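Local coordinates for BlEst2 (Bacillus licheniformis, PDB 6WPX), which probably hydrolyses ester bonds as an alpha/beta-hydrolase-type lipase or esterase, here captured in its propeptide form, in which the C-terminal domain has an autoinhibitory effect, at residues E303-E308 with K312-H317; S387-Q392 with S461-T466; N76-A81 with L270-A275; F203-N208 with F264-P269; S215-G220 with T345-E350. All coordinates share one frame; numbering follows the deposited sequence.

Contact 1 of 5, residues E303-E308 with K312-H317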
# COMPACT_ATOMS: atom_id res chain seq x y z
N GLU A 303 -21.27 11.25 10.76
CA GLU A 303 -20.18 12.10 10.27
C GLU A 303 -20.67 12.89 9.09
O GLU A 303 -21.09 12.31 8.09
CB GLU A 303 -18.93 11.27 9.86
CG GLU A 303 -18.14 10.70 11.03
CD GLU A 303 -17.43 11.68 11.95
OE1 GLU A 303 -16.93 11.21 13.00
OE2 GLU A 303 -17.39 12.90 11.67
N GLU A 304 -20.64 14.21 9.22
CA GLU A 304 -21.05 15.08 8.13
C GLU A 304 -19.87 15.30 7.22
O GLU A 304 -18.72 15.19 7.64
CB GLU A 304 -21.56 16.43 8.65
CG GLU A 304 -22.92 16.35 9.33
CD GLU A 304 -23.49 17.70 9.73
OE1 GLU A 304 -22.72 18.68 9.84
OE2 GLU A 304 -24.72 17.77 9.93
N PHE A 305 -20.13 15.60 5.97
CA PHE A 305 -19.09 15.93 5.01
C PHE A 305 -19.67 16.77 3.90
O PHE A 305 -20.78 16.52 3.44
CB PHE A 305 -18.31 14.71 4.48
CG PHE A 305 -19.06 13.75 3.59
CD1 PHE A 305 -19.83 12.71 4.13
CD2 PHE A 305 -18.96 13.83 2.21
CE1 PHE A 305 -20.51 11.81 3.30
CE2 PHE A 305 -19.64 12.93 1.38
CZ PHE A 305 -20.40 11.92 1.93
N ALA A 306 -18.92 17.78 3.48
CA ALA A 306 -19.26 18.67 2.40
C ALA A 306 -18.93 18.00 1.07
O ALA A 306 -17.92 17.30 0.93
CB ALA A 306 -18.46 19.96 2.52
N VAL A 307 -19.81 18.22 0.10
CA VAL A 307 -19.59 17.80 -1.28
C VAL A 307 -19.76 19.11 -2.03
O VAL A 307 -20.85 19.69 -2.02
CB VAL A 307 -20.54 16.69 -1.80
CG1 VAL A 307 -20.39 16.52 -3.33
CG2 VAL A 307 -20.28 15.37 -1.09
N GLU A 308 -18.68 19.59 -2.64
CA GLU A 308 -18.71 20.83 -3.41
C GLU A 308 -19.52 20.64 -4.72
O GLU A 308 -19.87 19.51 -5.10
CB GLU A 308 -17.27 21.32 -3.69
CG GLU A 308 -16.47 20.48 -4.66
CD GLU A 308 -15.70 19.31 -4.08
OE1 GLU A 308 -15.93 18.94 -2.90
OE2 GLU A 308 -14.88 18.73 -4.82
N LYS A 312 -18.02 14.81 -10.00
CA LYS A 312 -18.41 13.79 -10.96
C LYS A 312 -18.82 12.50 -10.24
O LYS A 312 -19.74 11.81 -10.68
CB LYS A 312 -17.27 13.54 -11.95
CG LYS A 312 -17.66 12.78 -13.21
CD LYS A 312 -18.54 13.60 -14.17
CE LYS A 312 -18.71 12.91 -15.49
NZ LYS A 312 -17.50 13.04 -16.35
N GLU A 313 -18.13 12.20 -9.13
CA GLU A 313 -18.35 11.00 -8.35
C GLU A 313 -17.72 11.11 -6.99
O GLU A 313 -16.66 11.69 -6.83
CB GLU A 313 -17.73 9.77 -9.06
CG GLU A 313 -18.15 8.43 -8.48
CD GLU A 313 -17.58 7.19 -9.13
OE1 GLU A 313 -16.42 7.22 -9.60
OE2 GLU A 313 -18.28 6.15 -9.12
N ILE A 314 -18.35 10.46 -6.02
CA ILE A 314 -17.81 10.25 -4.70
C ILE A 314 -17.86 8.74 -4.48
O ILE A 314 -18.79 8.08 -4.93
CB ILE A 314 -18.49 11.04 -3.53
CG1 ILE A 314 -20.01 10.80 -3.45
CG2 ILE A 314 -18.16 12.55 -3.59
CD1 ILE A 314 -20.69 11.24 -2.13
N THR A 315 -16.85 8.20 -3.79
CA THR A 315 -16.86 6.83 -3.29
C THR A 315 -16.87 7.06 -1.79
O THR A 315 -16.22 7.99 -1.31
CB THR A 315 -15.78 5.91 -3.86
OG1 THR A 315 -14.51 6.16 -3.26
CG2 THR A 315 -15.71 5.94 -5.42
N VAL A 316 -17.69 6.29 -1.09
CA VAL A 316 -17.95 6.48 0.34
C VAL A 316 -17.69 5.15 1.02
O VAL A 316 -18.26 4.13 0.64
CB VAL A 316 -19.40 7.00 0.57
CG1 VAL A 316 -19.67 7.31 2.04
CG2 VAL A 316 -19.70 8.22 -0.29
N HIS A 317 -16.79 5.15 1.99
CA HIS A 317 -16.37 3.94 2.67
C HIS A 317 -16.43 4.05 4.16
O HIS A 317 -15.89 5.00 4.73
CB HIS A 317 -14.92 3.58 2.26
CG HIS A 317 -14.71 3.66 0.79
ND1 HIS A 317 -14.95 2.58 -0.03
CD2 HIS A 317 -14.34 4.72 0.03
CE1 HIS A 317 -14.73 3.01 -1.26
NE2 HIS A 317 -14.36 4.29 -1.27
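Apolar side chains carry the contact between E303-E308 and K312-H317, and the group at its centre is I314 CD1. This methyl lies at the edge of the F305 ring, near its plane, 4.0 Å from F305 CE2. V307 approaches the same methyl, with V307 CG2 4.3 Å from I314 CD1. V316 meets the ring obliquely through V316 CG2, 4.4 Å from F305 CZ. F305 leaves its strand toward the other sheet, and with CG between the backbone N and the carbonyl carbon (chi1 68°) the ring presents its CE2-CZ border to I314.

The two strands run nearly antiparallel, at 162°, but their axes come no closer than 10.5 Å. They belong to different sheets, 300-307 to a four-stranded one and 313-320 to a five-stranded one, so the side chains meet between two facing sheets, as in a beta sandwich. W367 and F381 add their rings around F305. At the start of the second strand K312 and E313 both face D386, a classic beta bulge.

On the side turned from F305, T315 OG1 and H317 NE2 share a hydrogen bond of 2.7 Å; T384 also bonds to the threonine hydroxyl, and S356 to H317 ND1.

Contact 2 of 5, residues S387-Q392 with S461-T466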
# COMPACT_ATOMS: atom_id res chain seq x y z
N SER A 387 -13.35 15.14 -8.80
CA SER A 387 -13.75 16.55 -8.91
C SER A 387 -12.61 17.43 -9.43
O SER A 387 -11.45 17.19 -9.08
CB SER A 387 -14.19 17.06 -7.53
OG SER A 387 -14.41 18.47 -7.45
N PRO A 388 -12.92 18.48 -10.21
CA PRO A 388 -11.85 19.38 -10.69
C PRO A 388 -11.21 20.19 -9.55
O PRO A 388 -10.20 20.82 -9.77
CB PRO A 388 -12.59 20.32 -11.67
CG PRO A 388 -13.89 19.63 -11.97
CD PRO A 388 -14.24 18.91 -10.72
N LEU A 389 -11.78 20.08 -8.33
CA LEU A 389 -11.29 20.84 -7.15
C LEU A 389 -9.87 20.40 -6.75
O LEU A 389 -9.21 21.16 -6.10
CB LEU A 389 -12.25 20.68 -5.96
CG LEU A 389 -11.71 21.20 -4.64
CD1 LEU A 389 -11.72 22.71 -4.61
CD2 LEU A 389 -12.45 20.61 -3.46
N ASN A 390 -9.46 19.20 -7.17
CA ASN A 390 -8.12 18.64 -6.84
C ASN A 390 -7.00 19.61 -7.23
O ASN A 390 -6.08 19.76 -6.46
CB ASN A 390 -7.93 17.21 -7.39
CG ASN A 390 -7.80 17.12 -8.90
OD1 ASN A 390 -8.57 17.72 -9.63
ND2 ASN A 390 -6.79 16.41 -9.36
N GLN A 391 -7.09 20.22 -8.41
CA GLN A 391 -6.07 21.15 -8.94
C GLN A 391 -5.93 22.32 -7.97
O GLN A 391 -4.81 22.69 -7.66
CB GLN A 391 -6.48 21.62 -10.34
CG GLN A 391 -5.96 20.73 -11.45
CD GLN A 391 -6.97 19.68 -11.86
OE1 GLN A 391 -8.13 19.98 -12.14
NE2 GLN A 391 -6.53 18.43 -11.90
N GLN A 392 -7.05 22.82 -7.48
CA GLN A 392 -7.09 23.97 -6.58
C GLN A 392 -6.51 23.63 -5.22
O GLN A 392 -5.83 24.47 -4.63
CB GLN A 392 -8.50 24.56 -6.47
CG GLN A 392 -9.09 25.03 -7.82
CD GLN A 392 -8.17 25.92 -8.65
OE1 GLN A 392 -7.58 26.90 -8.18
NE2 GLN A 392 -8.02 25.58 -9.93
N SER A 461 -19.48 26.96 -2.84
CA SER A 461 -19.86 25.76 -2.11
C SER A 461 -18.74 25.31 -1.13
O SER A 461 -17.57 25.30 -1.53
CB SER A 461 -20.25 24.65 -3.07
OG SER A 461 -19.18 24.30 -3.93
N PRO A 462 -19.07 24.96 0.13
CA PRO A 462 -18.03 24.46 1.05
C PRO A 462 -17.37 23.17 0.53
O PRO A 462 -17.97 22.41 -0.24
CB PRO A 462 -18.80 24.17 2.35
CG PRO A 462 -20.07 24.95 2.23
CD PRO A 462 -20.40 24.93 0.78
N PHE A 463 -16.12 22.97 0.91
CA PHE A 463 -15.38 21.74 0.57
C PHE A 463 -14.61 21.29 1.81
O PHE A 463 -14.41 22.08 2.71
CB PHE A 463 -14.40 21.95 -0.59
CG PHE A 463 -13.14 22.70 -0.24
CD1 PHE A 463 -12.04 22.04 0.28
CD2 PHE A 463 -13.04 24.06 -0.42
CE1 PHE A 463 -10.89 22.72 0.60
CE2 PHE A 463 -11.89 24.74 -0.09
CZ PHE A 463 -10.82 24.08 0.43
N ASN A 464 -14.17 20.04 1.77
CA ASN A 464 -13.36 19.41 2.84
C ASN A 464 -12.46 18.33 2.21
O ASN A 464 -12.96 17.58 1.41
CB ASN A 464 -14.19 18.97 4.06
CG ASN A 464 -15.40 18.12 3.75
OD1 ASN A 464 -16.37 18.12 4.49
ND2 ASN A 464 -15.35 17.37 2.68
N ARG A 465 -11.19 18.32 2.56
CA ARG A 465 -10.23 17.26 2.15
C ARG A 465 -9.29 17.00 3.32
O ARG A 465 -9.10 17.88 4.12
CB ARG A 465 -9.44 17.56 0.88
CG ARG A 465 -10.28 17.72 -0.37
CD ARG A 465 -10.97 16.49 -0.87
NE ARG A 465 -11.39 16.59 -2.25
CZ ARG A 465 -12.50 17.17 -2.67
NH1 ARG A 465 -13.34 17.70 -1.80
NH2 ARG A 465 -12.77 17.20 -3.95
N THR A 466 -8.71 15.83 3.33
CA THR A 466 -7.76 15.38 4.34
C THR A 466 -6.53 14.88 3.61
O THR A 466 -6.62 13.94 2.82
CB THR A 466 -8.36 14.27 5.20
OG1 THR A 466 -9.69 14.60 5.58
CG2 THR A 466 -7.52 14.01 6.43
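The entry into helix 389-397 packs here against the beginning of strand 462-473, with L389 as the residue that bridges the two. L389 CD2 lies over one face of the R465 guanidinium, 3.1 Å above its plane and 3.5 Å from R465 NH2. The same methyl reaches F463 CB at 3.7 Å and meets the F463 ring obliquely. L389 and R465 come at each other from opposite directions: the leucine carries CG anti to its own N (chi1 169°), while the arginine chain is bent at chi2 (-67°) and its guanidinium lies across the methyl.

At the guanidinium edge, in plane, S387 CB stands 3.9 Å from R465 NH2. R465 NH1 donates within its own strand to N464 O at 3.2 Å, from above the carbonyl plane. The other terminal nitrogen, NH2, forms a salt bridge with E308, whose OE2 probably also accepts a hydrogen bond from S387 OG, while F385 makes a cation-pi contact with R465. The carboxylate of E308 and the F385 ring probably favour the positive charge of this buried group.

S387 OG in turn accepts from L389 N at 3.2 Å, the capping bond of a serine that precedes the turn leading into a helix.

Contact 3 of 5, residues N76-A81 with L270-A275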
# COMPACT_ATOMS: atom_id res chain seq x y z
N ASN A 76 7.10 -26.43 -16.78
CA ASN A 76 7.91 -25.63 -17.68
C ASN A 76 9.40 -25.90 -17.50
O ASN A 76 10.22 -25.18 -18.05
CB ASN A 76 7.55 -24.16 -17.58
CG ASN A 76 6.23 -23.83 -18.27
OD1 ASN A 76 6.13 -23.90 -19.49
ND2 ASN A 76 5.17 -23.53 -17.52
N GLY A 77 9.73 -26.95 -16.74
CA GLY A 77 11.09 -27.43 -16.55
C GLY A 77 11.91 -26.71 -15.50
O GLY A 77 13.14 -26.81 -15.51
N TYR A 78 11.23 -26.02 -14.57
CA TYR A 78 11.90 -25.30 -13.51
C TYR A 78 11.78 -25.99 -12.18
O TYR A 78 10.68 -26.33 -11.73
CB TYR A 78 11.37 -23.86 -13.36
CG TYR A 78 11.93 -22.91 -14.39
CD1 TYR A 78 11.38 -22.83 -15.66
CD2 TYR A 78 13.06 -22.15 -14.12
CE1 TYR A 78 11.92 -21.99 -16.63
CE2 TYR A 78 13.61 -21.30 -15.08
CZ TYR A 78 13.04 -21.23 -16.34
OH TYR A 78 13.59 -20.43 -17.31
N ASP A 79 12.91 -26.17 -11.52
CA ASP A 79 12.91 -26.62 -10.14
C ASP A 79 12.55 -25.39 -9.33
O ASP A 79 12.67 -24.26 -9.83
CB ASP A 79 14.26 -27.19 -9.72
CG ASP A 79 14.40 -28.63 -10.16
OD1 ASP A 79 13.50 -29.46 -9.82
OD2 ASP A 79 15.39 -28.93 -10.84
N ALA A 80 12.03 -25.61 -8.11
CA ALA A 80 11.56 -24.49 -7.31
C ALA A 80 11.65 -24.79 -5.85
O ALA A 80 11.72 -25.95 -5.47
CB ALA A 80 10.11 -24.15 -7.69
N ALA A 81 11.66 -23.74 -5.03
CA ALA A 81 11.67 -23.83 -3.56
C ALA A 81 10.74 -22.73 -3.04
O ALA A 81 10.50 -21.75 -3.74
CB ALA A 81 13.08 -23.69 -3.01
N LEU A 270 11.30 -13.65 -18.54
CA LEU A 270 12.08 -12.82 -17.60
C LEU A 270 12.98 -13.66 -16.71
O LEU A 270 13.90 -13.13 -16.09
CB LEU A 270 11.16 -11.91 -16.73
CG LEU A 270 10.13 -11.05 -17.46
CD1 LEU A 270 9.51 -10.05 -16.52
CD2 LEU A 270 10.73 -10.32 -18.66
N LEU A 271 12.75 -14.98 -16.68
CA LEU A 271 13.61 -15.87 -15.91
C LEU A 271 14.97 -16.02 -16.59
O LEU A 271 15.92 -16.34 -15.91
CB LEU A 271 12.96 -17.28 -15.74
CG LEU A 271 11.61 -17.34 -15.01
CD1 LEU A 271 10.97 -18.72 -15.19
CD2 LEU A 271 11.75 -16.99 -13.54
N THR A 272 15.06 -15.81 -17.92
CA THR A 272 16.30 -16.06 -18.67
C THR A 272 16.84 -14.90 -19.50
O THR A 272 18.05 -14.85 -19.73
CB THR A 272 16.11 -17.29 -19.59
OG1 THR A 272 15.07 -17.00 -20.56
CG2 THR A 272 15.79 -18.56 -18.81
N ILE A 273 15.96 -14.03 -20.01
CA ILE A 273 16.32 -12.93 -20.90
C ILE A 273 17.36 -11.96 -20.32
O ILE A 273 17.39 -11.76 -19.10
CB ILE A 273 15.00 -12.18 -21.31
CG1 ILE A 273 15.15 -11.44 -22.64
CG2 ILE A 273 14.47 -11.25 -20.20
CD1 ILE A 273 13.80 -10.65 -23.10
N GLN A 274 18.21 -11.36 -21.18
CA GLN A 274 19.15 -10.30 -20.79
C GLN A 274 18.47 -9.02 -21.24
O GLN A 274 18.32 -8.81 -22.43
CB GLN A 274 20.53 -10.43 -21.49
CG GLN A 274 21.45 -11.60 -21.11
CD GLN A 274 21.28 -12.21 -19.74
OE1 GLN A 274 21.44 -11.55 -18.71
NE2 GLN A 274 20.96 -13.47 -19.71
N ALA A 275 17.98 -8.22 -20.32
CA ALA A 275 17.25 -7.00 -20.67
C ALA A 275 17.85 -5.78 -20.05
O ALA A 275 18.55 -5.87 -19.04
CB ALA A 275 15.78 -7.13 -20.26
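One face of the Y78 ring receives the CD1 methyl of L271, which sits 3.4 Å above the plane and is displaced from the middle toward the rim. The methyl is 3.7 Å from the ring centroid and 20° off the normal, a CH-pi contact, and its shortest approach to a ring atom is to Y78 CZ at 3.5 Å. L271 CB follows it toward the phenol end, 3.6 Å from Y78 OH. Beyond the ring, T272 CG2 lies 3.3 Å from Y78 OH, its side chain crossing that of the tyrosine obliquely.

Tyrosine and leucine approach from opposite directions. In L271 the branch CG is set anti to the carbonyl carbon (chi1 -61°), and the nearly extended second torsion (168°) carries CD1 out over the aromatic face.

Y78 takes part in the Schellman motif that ends helix 69-75, its N bonding to A73 O, with G77 at C-prime, and lies one residue short of strand 80-83 of the mixed sheet of the alpha/beta domain. L270-A275 lies in the loop after helix 260-267. I50 and F264 touch both Y78 and L271, while R140 binds carbonyl oxygens of the loop.

The contact rests on dispersion and the weak attraction of a C-H for pi electrons; the phenol oxygen meets carbon from both loop residues, so across this interface the hydroxyl contributes by packing.

Contact 4 of 5, residues F203-N208 with F264-P269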
# COMPACT_ATOMS: atom_id res chain seq x y z
N PHE A 203 13.72 -7.21 -12.17
CA PHE A 203 12.55 -7.13 -13.04
C PHE A 203 11.37 -6.85 -12.16
O PHE A 203 11.23 -7.46 -11.09
CB PHE A 203 12.30 -8.44 -13.78
CG PHE A 203 13.33 -8.81 -14.80
CD1 PHE A 203 14.51 -9.45 -14.42
CD2 PHE A 203 13.13 -8.54 -16.15
CE1 PHE A 203 15.46 -9.80 -15.38
CE2 PHE A 203 14.08 -8.90 -17.10
CZ PHE A 203 15.24 -9.53 -16.71
N THR A 204 10.49 -5.98 -12.61
CA THR A 204 9.28 -5.71 -11.83
C THR A 204 8.07 -5.92 -12.68
O THR A 204 8.06 -5.58 -13.86
CB THR A 204 9.25 -4.30 -11.19
OG1 THR A 204 9.05 -3.33 -12.22
CG2 THR A 204 10.51 -3.97 -10.36
N LEU A 205 7.05 -6.50 -12.08
CA LEU A 205 5.73 -6.67 -12.67
C LEU A 205 4.79 -5.89 -11.77
O LEU A 205 5.00 -5.82 -10.55
CB LEU A 205 5.28 -8.14 -12.73
CG LEU A 205 5.58 -8.88 -14.04
CD1 LEU A 205 7.09 -9.09 -14.20
CD2 LEU A 205 4.87 -10.25 -14.06
N ALA A 206 3.79 -5.28 -12.37
CA ALA A 206 2.77 -4.55 -11.61
C ALA A 206 1.44 -4.73 -12.30
O ALA A 206 1.39 -4.91 -13.52
CB ALA A 206 3.13 -3.06 -11.53
N GLY A 207 0.37 -4.69 -11.52
CA GLY A 207 -0.98 -4.80 -12.05
C GLY A 207 -1.69 -3.45 -12.08
O GLY A 207 -1.32 -2.53 -11.34
N ASN A 208 -2.71 -3.32 -12.94
CA ASN A 208 -3.50 -2.07 -13.03
C ASN A 208 -4.98 -2.35 -12.81
O ASN A 208 -5.80 -1.48 -13.05
CB ASN A 208 -3.29 -1.39 -14.38
CG ASN A 208 -3.71 -2.23 -15.55
OD1 ASN A 208 -4.47 -3.18 -15.43
ND2 ASN A 208 -3.14 -1.98 -16.70
N PHE A 264 2.90 -16.89 -14.40
CA PHE A 264 4.10 -17.66 -14.71
C PHE A 264 4.46 -17.56 -16.21
O PHE A 264 5.63 -17.28 -16.49
CB PHE A 264 4.03 -19.14 -14.28
CG PHE A 264 5.35 -19.83 -14.44
CD1 PHE A 264 5.72 -20.40 -15.67
CD2 PHE A 264 6.26 -19.89 -13.38
CE1 PHE A 264 6.99 -20.96 -15.85
CE2 PHE A 264 7.53 -20.46 -13.56
CZ PHE A 264 7.88 -21.00 -14.79
N PRO A 265 3.53 -17.77 -17.18
CA PRO A 265 3.94 -17.65 -18.60
C PRO A 265 4.46 -16.25 -18.95
O PRO A 265 5.31 -16.12 -19.84
CB PRO A 265 2.64 -17.97 -19.36
CG PRO A 265 1.76 -18.64 -18.42
CD PRO A 265 2.09 -18.10 -17.08
N VAL A 266 3.97 -15.21 -18.21
CA VAL A 266 4.34 -13.81 -18.42
C VAL A 266 5.77 -13.55 -17.93
O VAL A 266 6.55 -12.97 -18.67
CB VAL A 266 3.32 -12.79 -17.83
CG1 VAL A 266 3.79 -11.35 -18.09
CG2 VAL A 266 1.92 -13.03 -18.40
N PHE A 267 6.13 -13.98 -16.72
CA PHE A 267 7.50 -13.75 -16.28
C PHE A 267 8.45 -14.86 -16.72
O PHE A 267 9.64 -14.70 -16.54
CB PHE A 267 7.59 -13.46 -14.76
CG PHE A 267 7.15 -14.55 -13.81
CD1 PHE A 267 7.93 -15.69 -13.61
CD2 PHE A 267 5.99 -14.39 -13.03
CE1 PHE A 267 7.53 -16.68 -12.71
CE2 PHE A 267 5.60 -15.38 -12.14
CZ PHE A 267 6.37 -16.51 -11.98
N MET A 268 7.97 -15.96 -17.32
CA MET A 268 8.85 -17.06 -17.79
C MET A 268 9.99 -16.54 -18.71
O MET A 268 11.14 -16.88 -18.42
CB MET A 268 8.10 -18.21 -18.42
CG MET A 268 9.03 -19.40 -18.78
SD MET A 268 8.18 -20.79 -19.51
CE MET A 268 7.62 -20.07 -21.08
N PRO A 269 9.75 -15.66 -19.71
CA PRO A 269 10.90 -15.11 -20.48
C PRO A 269 11.84 -14.28 -19.58
O PRO A 269 13.03 -14.25 -19.83
CB PRO A 269 10.25 -14.20 -21.54
CG PRO A 269 8.89 -14.00 -21.09
CD PRO A 269 8.47 -15.14 -20.23
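L205 points from strand 201-205 toward V266 and F267 of helix 260-267, a helix-on-sheet contact within the alpha/beta-hydrolase-like domain. The strand belongs to the mixed sheet and runs parallel to its neighbour 138-144; the helix covers part of one face of that sheet.

L205 brings a single methyl to the helix. CD2 is 4.3 Å from V266 CG1 and equally 4.3 Å from F267 CB, and thus fits between two consecutive side chains. Its first torsion is unusual, chi1 -94°, about 34° from the staggered position near -60°.

V266 meets it with one branch only, at the more open border of the contact. F267 starts toward the strand, but its ring leads off elsewhere. CG lies between the backbone N and the carbonyl carbon (chi1 62°), which swings the aromatic group back along the helix, where M69 and F52 receive it. L205 CD2 consequently stands at the edge of that ring, near its plane.

L144 of the adjoining strand and L270 also touch L205. The returning ring of F267 is covered on one face by its own helix: F264 CA lies 3.7 Å above the ring plane, offset toward the rim.

Contact 5 of 5, residues S215-G220 with T345-E350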
# COMPACT_ATOMS: atom_id res chain seq x y z
N SER A 215 -16.07 -6.45 -4.00
CA SER A 215 -14.92 -7.32 -3.70
C SER A 215 -13.87 -6.67 -2.80
O SER A 215 -13.87 -5.46 -2.64
CB SER A 215 -14.30 -7.85 -5.00
OG SER A 215 -13.61 -6.83 -5.70
N ALA A 216 -12.97 -7.49 -2.23
CA ALA A 216 -11.92 -7.09 -1.28
C ALA A 216 -10.92 -6.02 -1.76
O ALA A 216 -10.23 -5.46 -0.92
CB ALA A 216 -11.16 -8.31 -0.80
N LEU A 217 -10.79 -5.77 -3.07
CA LEU A 217 -9.81 -4.75 -3.50
C LEU A 217 -10.49 -3.53 -4.13
O LEU A 217 -9.82 -2.72 -4.78
CB LEU A 217 -8.73 -5.36 -4.43
CG LEU A 217 -7.79 -6.41 -3.82
CD1 LEU A 217 -7.08 -7.22 -4.93
CD2 LEU A 217 -6.75 -5.77 -2.92
N PHE A 218 -11.79 -3.39 -3.92
CA PHE A 218 -12.52 -2.20 -4.41
C PHE A 218 -12.06 -0.97 -3.61
O PHE A 218 -11.57 -0.05 -4.22
CB PHE A 218 -14.04 -2.34 -4.30
CG PHE A 218 -14.74 -1.14 -4.86
CD1 PHE A 218 -14.69 -0.87 -6.22
CD2 PHE A 218 -15.39 -0.24 -4.04
CE1 PHE A 218 -15.33 0.24 -6.74
CE2 PHE A 218 -16.04 0.87 -4.57
CZ PHE A 218 -15.99 1.11 -5.91
N PHE A 219 -12.21 -1.00 -2.29
CA PHE A 219 -11.77 0.13 -1.43
C PHE A 219 -10.31 0.49 -1.71
O PHE A 219 -10.06 1.61 -2.02
CB PHE A 219 -11.97 -0.09 0.06
CG PHE A 219 -11.12 0.85 0.88
CD1 PHE A 219 -11.40 2.20 0.92
CD2 PHE A 219 -10.00 0.39 1.55
CE1 PHE A 219 -10.59 3.06 1.64
CE2 PHE A 219 -9.20 1.26 2.28
CZ PHE A 219 -9.49 2.59 2.31
N GLY A 220 -9.40 -0.47 -1.57
CA GLY A 220 -7.97 -0.24 -1.84
C GLY A 220 -7.75 0.38 -3.22
O GLY A 220 -6.99 1.28 -3.33
N THR A 345 -11.61 -6.23 4.20
CA THR A 345 -10.51 -5.38 3.77
C THR A 345 -9.33 -6.31 3.49
O THR A 345 -9.40 -7.49 3.84
CB THR A 345 -10.23 -4.24 4.75
OG1 THR A 345 -10.27 -4.76 6.06
CG2 THR A 345 -11.23 -3.12 4.62
N ALA A 346 -8.28 -5.82 2.87
CA ALA A 346 -7.20 -6.76 2.51
C ALA A 346 -5.84 -6.15 2.84
O ALA A 346 -5.80 -5.01 3.24
CB ALA A 346 -7.32 -7.02 1.04
N ASP A 347 -4.78 -6.94 2.65
CA ASP A 347 -3.38 -6.51 2.86
C ASP A 347 -3.22 -5.78 4.20
O ASP A 347 -3.51 -6.35 5.24
CB ASP A 347 -2.77 -5.82 1.61
CG ASP A 347 -3.44 -4.56 1.01
OD1 ASP A 347 -4.36 -4.71 0.20
OD2 ASP A 347 -3.01 -3.45 1.36
N VAL A 348 -2.71 -4.56 4.13
CA VAL A 348 -2.49 -3.63 5.25
C VAL A 348 -3.72 -3.59 6.16
O VAL A 348 -3.50 -3.51 7.35
CB VAL A 348 -2.12 -2.26 4.67
CG1 VAL A 348 -2.32 -1.14 5.66
CG2 VAL A 348 -0.70 -2.30 4.15
N PHE A 349 -4.93 -3.65 5.61
CA PHE A 349 -6.12 -3.62 6.46
C PHE A 349 -6.75 -5.02 6.63
O PHE A 349 -7.90 -5.11 7.06
CB PHE A 349 -7.15 -2.59 5.95
CG PHE A 349 -6.77 -1.14 6.19
CD1 PHE A 349 -6.03 -0.43 5.26
CD2 PHE A 349 -7.17 -0.49 7.35
CE1 PHE A 349 -5.69 0.91 5.49
CE2 PHE A 349 -6.81 0.85 7.58
CZ PHE A 349 -6.09 1.54 6.64
N GLU A 350 -6.00 -6.11 6.35
CA GLU A 350 -6.52 -7.47 6.55
C GLU A 350 -7.15 -7.63 7.96
O GLU A 350 -6.59 -7.13 8.95
CB GLU A 350 -5.39 -8.49 6.37
CG GLU A 350 -5.80 -9.95 6.51
CD GLU A 350 -4.74 -10.91 6.03
OE1 GLU A 350 -4.86 -11.40 4.89
OE2 GLU A 350 -3.74 -11.11 6.76
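Apolar contacts between the methyl of A346 and the turn at A216 and L217 join S215-G220 to T345-E350. A346 CB lies 4.4 Å from A216 CB and 4.2 Å from L217 CD2. It also faces a backbone oxygen, A216 O, at 3.8 Å. The same leucine branch carries on to the acid next door, L217 CD2 being 4.1 Å from D347 OD1, with the two side chains crossing at a slant. F219 and F349 extend the hydrophobic surroundings, both touching L319 and L156.

Hydrogen bonds within each segment help give it its shape. T345 OG1 donates to F349 O at 2.6 Å, from above the carbonyl plane, and ties T345 to F349 across the turn. Backbone bonds from F349 N to A346 O and from E350 N to D347 O tighten the middle, where D347 has positive phi (48°). Its carboxylate folds back to accept a weak bond from V348 N, at 3.0 Å from D347 OD2.

In S215-G220, F218 N bonds to S215 O at 3.2 Å. This closes a type I beta turn that leads through L217, at the N-cap position, into helix 218-224, which thereby begins against the loop joining strands 341-344 and 353-360.

The contacts fall into two regions of the chain. Contacts 3 and 4 lie in the N-terminal alpha/beta part, centres 12 Å apart, and touch through L270 and L205; both reach the seven-stranded mixed sheet, contact 4 nested in the loop that contact 3 closes. Contacts 1 and 2, successive in the C-terminal beta-rich part, have centres 11 Å apart, each about 48 Å from that of contact 3; E308 forms a salt bridge with R465 and probably a hydrogen bond with S387. Contact 5, nearest the chain's centre, encloses contact 1, touching it through F219 and H317; its segments alternate along the chain with those of contacts 3 and 4. Such an interface is consistent with the reported autoinhibitory C-terminal domain.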